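Local coordinates for protein ribonucleoside-diphosphate reductase (Pseudomonas aeruginosa, PDB 5IM3) that probably reduces ribonucleoside diphosphates to the deoxyribonucleotide precursors of DNA, with thioredoxin as reductant, and binds dATP as an allosteric effector, at residues E277-L280 against E281-G284; S68-I71 against H72-R76. All coordinates share one frame; numbering follows the deposited sequence.

Interaction 1 (E277-L280 against E281-G284); sequences EFDL and EKLG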
# COMPACT_ATOMS: atom_id res chain seq x y z
N GLU A 277 -57.31 -19.16 -38.93
CA GLU A 277 -58.68 -18.75 -38.68
C GLU A 277 -58.89 -17.25 -38.84
O GLU A 277 -60.03 -16.78 -38.72
CB GLU A 277 -59.11 -19.18 -37.27
CG GLU A 277 -59.06 -20.69 -37.04
CD GLU A 277 -59.31 -21.07 -35.59
OE1 GLU A 277 -59.37 -20.16 -34.73
OE2 GLU A 277 -59.44 -22.28 -35.30
N PHE A 278 -57.83 -16.48 -39.09
CA PHE A 278 -57.95 -15.06 -39.34
C PHE A 278 -58.32 -14.81 -40.80
O PHE A 278 -58.14 -15.67 -41.67
CB PHE A 278 -56.65 -14.33 -39.02
CG PHE A 278 -56.42 -14.09 -37.56
CD1 PHE A 278 -55.83 -15.07 -36.77
CD2 PHE A 278 -56.77 -12.89 -36.97
CE1 PHE A 278 -55.61 -14.85 -35.42
CE2 PHE A 278 -56.55 -12.66 -35.63
CZ PHE A 278 -55.97 -13.64 -34.85
N ASP A 279 -58.84 -13.62 -41.06
CA ASP A 279 -59.14 -13.19 -42.43
C ASP A 279 -57.87 -12.55 -42.98
O ASP A 279 -57.63 -11.36 -42.85
CB ASP A 279 -60.32 -12.22 -42.45
CG ASP A 279 -60.81 -11.93 -43.85
OD1 ASP A 279 -59.96 -11.73 -44.75
OD2 ASP A 279 -62.04 -11.91 -44.06
N LEU A 280 -57.05 -13.38 -43.63
CA LEU A 280 -55.73 -12.92 -44.05
C LEU A 280 -55.82 -11.87 -45.15
O LEU A 280 -54.94 -11.01 -45.25
CB LEU A 280 -54.89 -14.11 -44.51
CG LEU A 280 -54.73 -15.22 -43.46
CD1 LEU A 280 -53.99 -16.42 -44.03
CD2 LEU A 280 -54.02 -14.69 -42.22
N GLU A 281 -56.86 -11.92 -45.99
CA GLU A 281 -57.02 -10.89 -47.01
C GLU A 281 -57.20 -9.52 -46.37
O GLU A 281 -56.57 -8.54 -46.78
CB GLU A 281 -58.21 -11.23 -47.92
CG GLU A 281 -58.27 -10.41 -49.20
CD GLU A 281 -59.28 -9.28 -49.14
OE1 GLU A 281 -59.69 -8.90 -48.03
OE2 GLU A 281 -59.67 -8.77 -50.21
N LYS A 282 -58.05 -9.45 -45.34
CA LYS A 282 -58.27 -8.20 -44.63
C LYS A 282 -57.01 -7.75 -43.89
O LYS A 282 -56.68 -6.56 -43.88
CB LYS A 282 -59.43 -8.36 -43.66
CG LYS A 282 -59.98 -7.08 -43.07
CD LYS A 282 -61.09 -7.37 -42.06
CE LYS A 282 -62.26 -8.12 -42.69
NZ LYS A 282 -63.29 -8.52 -41.69
N LEU A 283 -56.30 -8.68 -43.26
CA LEU A 283 -55.06 -8.33 -42.58
C LEU A 283 -53.96 -7.97 -43.57
O LEU A 283 -53.10 -7.14 -43.28
CB LEU A 283 -54.59 -9.47 -41.68
CG LEU A 283 -55.54 -9.90 -40.56
CD1 LEU A 283 -54.91 -11.04 -39.76
CD2 LEU A 283 -55.89 -8.74 -39.65
N GLY A 284 -53.98 -8.60 -44.75
CA GLY A 284 -52.98 -8.28 -45.76
C GLY A 284 -53.07 -6.85 -46.25
O GLY A 284 -52.07 -6.26 -46.66
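Leu283 N donates to Asp279 O (3.0 Å), closing the first turn, and the bond from Gly284 N to Leu280 O (2.6 Å) follows as the chain passes from an extended loop into helix 280-286. The side chain of Asp279 takes up the amide of Lys282, whose N gives a nearly straight bond to OD1 (3.0 Å, 165° at the hydrogen), reaching it from above the carboxylate plane. A first torsion of -171°, with CG opposite the backbone N, swings the carboxylate forward over the helix start, where the helix dipole would probably favour its negative charge. Lys282 runs across the aspartate at about a right angle, and its NZ stops 4.3 Å from Asp279 OD2, too far for a salt bridge. The carboxylate of Glu281 forms a salt bridge with Lys285.

On the inner side, Leu283 sends CD1 obliquely against Phe278, 3.8 Å from Phe278 CB and equally far from CD2 of its ring. Met328 of helix 319-330 touches Phe278, Leu280 and Leu283 alike, while Arg337 makes a cation-pi contact with the Phe278 ring. Glu338 accepts from Asp279 N, so helix 337-349 also holds the loop just ahead of the turn. An aspartate N-cap accepting from the N3 amide, with an apolar contact between the residue before the cap and N4, is the pattern of a hydrophobic staple.

Interaction 2 (S68-I71 against H72-R76); sequences SSRI and HDTVR
Arg70 O is gripped twice by Thr74, by the backbone N and by the hydroxyl OG1, each at 2.8 Å. The amide arrives nearly head-on to the carbonyl, whereas OG1 donates from above its plane (48° out of it), so the two donors meet different parts of the same oxygen. Thr74 OG1 lies opposite its own carbonyl carbon (chi1 -55°), which turns the hydroxyl back toward the preceding turn. One residue on, Val75 N bonds to Ile71 O (2.7 Å), and Val75 CG2 packs 3.2 Å from that oxygen and 3.8 Å from Ile71 CG2. Those two branched side chains lie on the flank facing helix 46-60, where Ile71 meets Phe57 and Val75 meets Ile53. At the start of the helix, His72 N closes the first turn on Ser68 O (3.1 Å), and Asp73 N follows on Ser69 O.

The polar flank faces the second subunit: Arg70 forms a salt bridge with its Asp826, and Asp73 OD2 a hydrogen bond with its Tyr829. Arg70 also pairs with Glu61 of its own chain. Here the first turns of an amphipathic helix, with a threonine hydroxyl bonded back to the carbonyl four residues earlier, join the helical packing of an ATP cone to a subunit interface.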
# COMPACT_ATOMS: atom_id res chain seq x y z
N SER A 68 27.29 34.06 -50.91
CA SER A 68 27.13 34.14 -49.47
C SER A 68 27.63 32.84 -48.86
O SER A 68 27.08 31.77 -49.13
CB SER A 68 25.67 34.38 -49.08
OG SER A 68 25.55 34.69 -47.70
N SER A 69 28.70 32.93 -48.06
CA SER A 69 29.16 31.77 -47.31
C SER A 69 28.03 31.17 -46.49
O SER A 69 27.99 29.95 -46.29
CB SER A 69 30.32 32.16 -46.40
OG SER A 69 29.89 33.04 -45.38
N ARG A 70 27.09 32.00 -46.02
CA ARG A 70 25.98 31.51 -45.23
C ARG A 70 25.11 30.55 -46.03
O ARG A 70 24.94 29.38 -45.66
CB ARG A 70 25.15 32.70 -44.73
CG ARG A 70 23.79 32.32 -44.15
CD ARG A 70 23.07 33.55 -43.62
NE ARG A 70 22.93 34.58 -44.64
CZ ARG A 70 21.87 34.72 -45.44
NH1 ARG A 70 20.84 33.89 -45.34
NH2 ARG A 70 21.84 35.70 -46.33
N ILE A 71 24.53 31.04 -47.13
CA ILE A 71 23.66 30.20 -47.96
C ILE A 71 24.38 28.90 -48.31
O ILE A 71 23.90 27.80 -48.03
CB ILE A 71 23.24 30.95 -49.24
CG1 ILE A 71 22.60 32.31 -48.92
CG2 ILE A 71 22.29 30.08 -50.06
CD1 ILE A 71 21.25 32.22 -48.25
N HIS A 72 25.56 29.04 -48.92
CA HIS A 72 26.32 27.88 -49.38
C HIS A 72 26.61 26.91 -48.24
O HIS A 72 26.49 25.69 -48.41
CB HIS A 72 27.60 28.38 -50.04
CG HIS A 72 28.67 27.34 -50.18
ND1 HIS A 72 29.69 27.20 -49.27
CD2 HIS A 72 28.90 26.43 -51.16
CE1 HIS A 72 30.49 26.23 -49.66
NE2 HIS A 72 30.04 25.75 -50.81
N ASP A 73 26.98 27.44 -47.07
CA ASP A 73 27.21 26.57 -45.91
C ASP A 73 25.92 25.89 -45.49
O ASP A 73 25.92 24.70 -45.15
CB ASP A 73 27.79 27.39 -44.76
CG ASP A 73 28.46 26.52 -43.71
OD1 ASP A 73 28.92 25.42 -44.06
OD2 ASP A 73 28.52 26.96 -42.54
N THR A 74 24.80 26.62 -45.50
CA THR A 74 23.52 26.04 -45.09
C THR A 74 23.05 24.98 -46.07
O THR A 74 22.66 23.88 -45.67
CB THR A 74 22.47 27.15 -44.95
OG1 THR A 74 22.96 28.16 -44.07
CG2 THR A 74 21.17 26.59 -44.40
N VAL A 75 23.06 25.30 -47.37
CA VAL A 75 22.54 24.37 -48.37
C VAL A 75 23.29 23.04 -48.30
O VAL A 75 22.68 21.97 -48.22
CB VAL A 75 22.64 24.99 -49.77
CG1 VAL A 75 22.17 24.00 -50.83
CG2 VAL A 75 21.81 26.27 -49.85
N ARG A 76 24.62 23.10 -48.32
CA ARG A 76 25.41 21.87 -48.30
C ARG A 76 25.20 21.10 -47.01
O ARG A 76 25.37 19.87 -46.99
CB ARG A 76 26.90 22.20 -48.49
CG ARG A 76 27.23 22.77 -49.85
CD ARG A 76 28.70 23.15 -49.95
NE ARG A 76 29.59 22.01 -49.77
CZ ARG A 76 30.92 22.08 -49.76
NH1 ARG A 76 31.53 23.25 -49.91
NH2 ARG A 76 31.65 20.99 -49.59

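From the N terminus, interaction 2 comes first, on the opening turns of helix 69-88 within the ATP cone at residues 32-130; interaction 1 follows some two hundred residues later, where the chain enters helix 280-286. Each joins adjoining segments through bonds between residues three or four apart, so neither closes a long loop; the two stand in series and neither nests nor crosses. The centres of interactions 1 and 2 are about 92 Å apart, on opposite sides of the chain's centre. Interaction 2 ties helix 69-88 to helix 46-60 in the regulatory dATP-binding domain and to a second subunit, whereas interaction 1 fits a loop and short helix among helices 250-267, 319-330 and 337-349, away from the annotated sites.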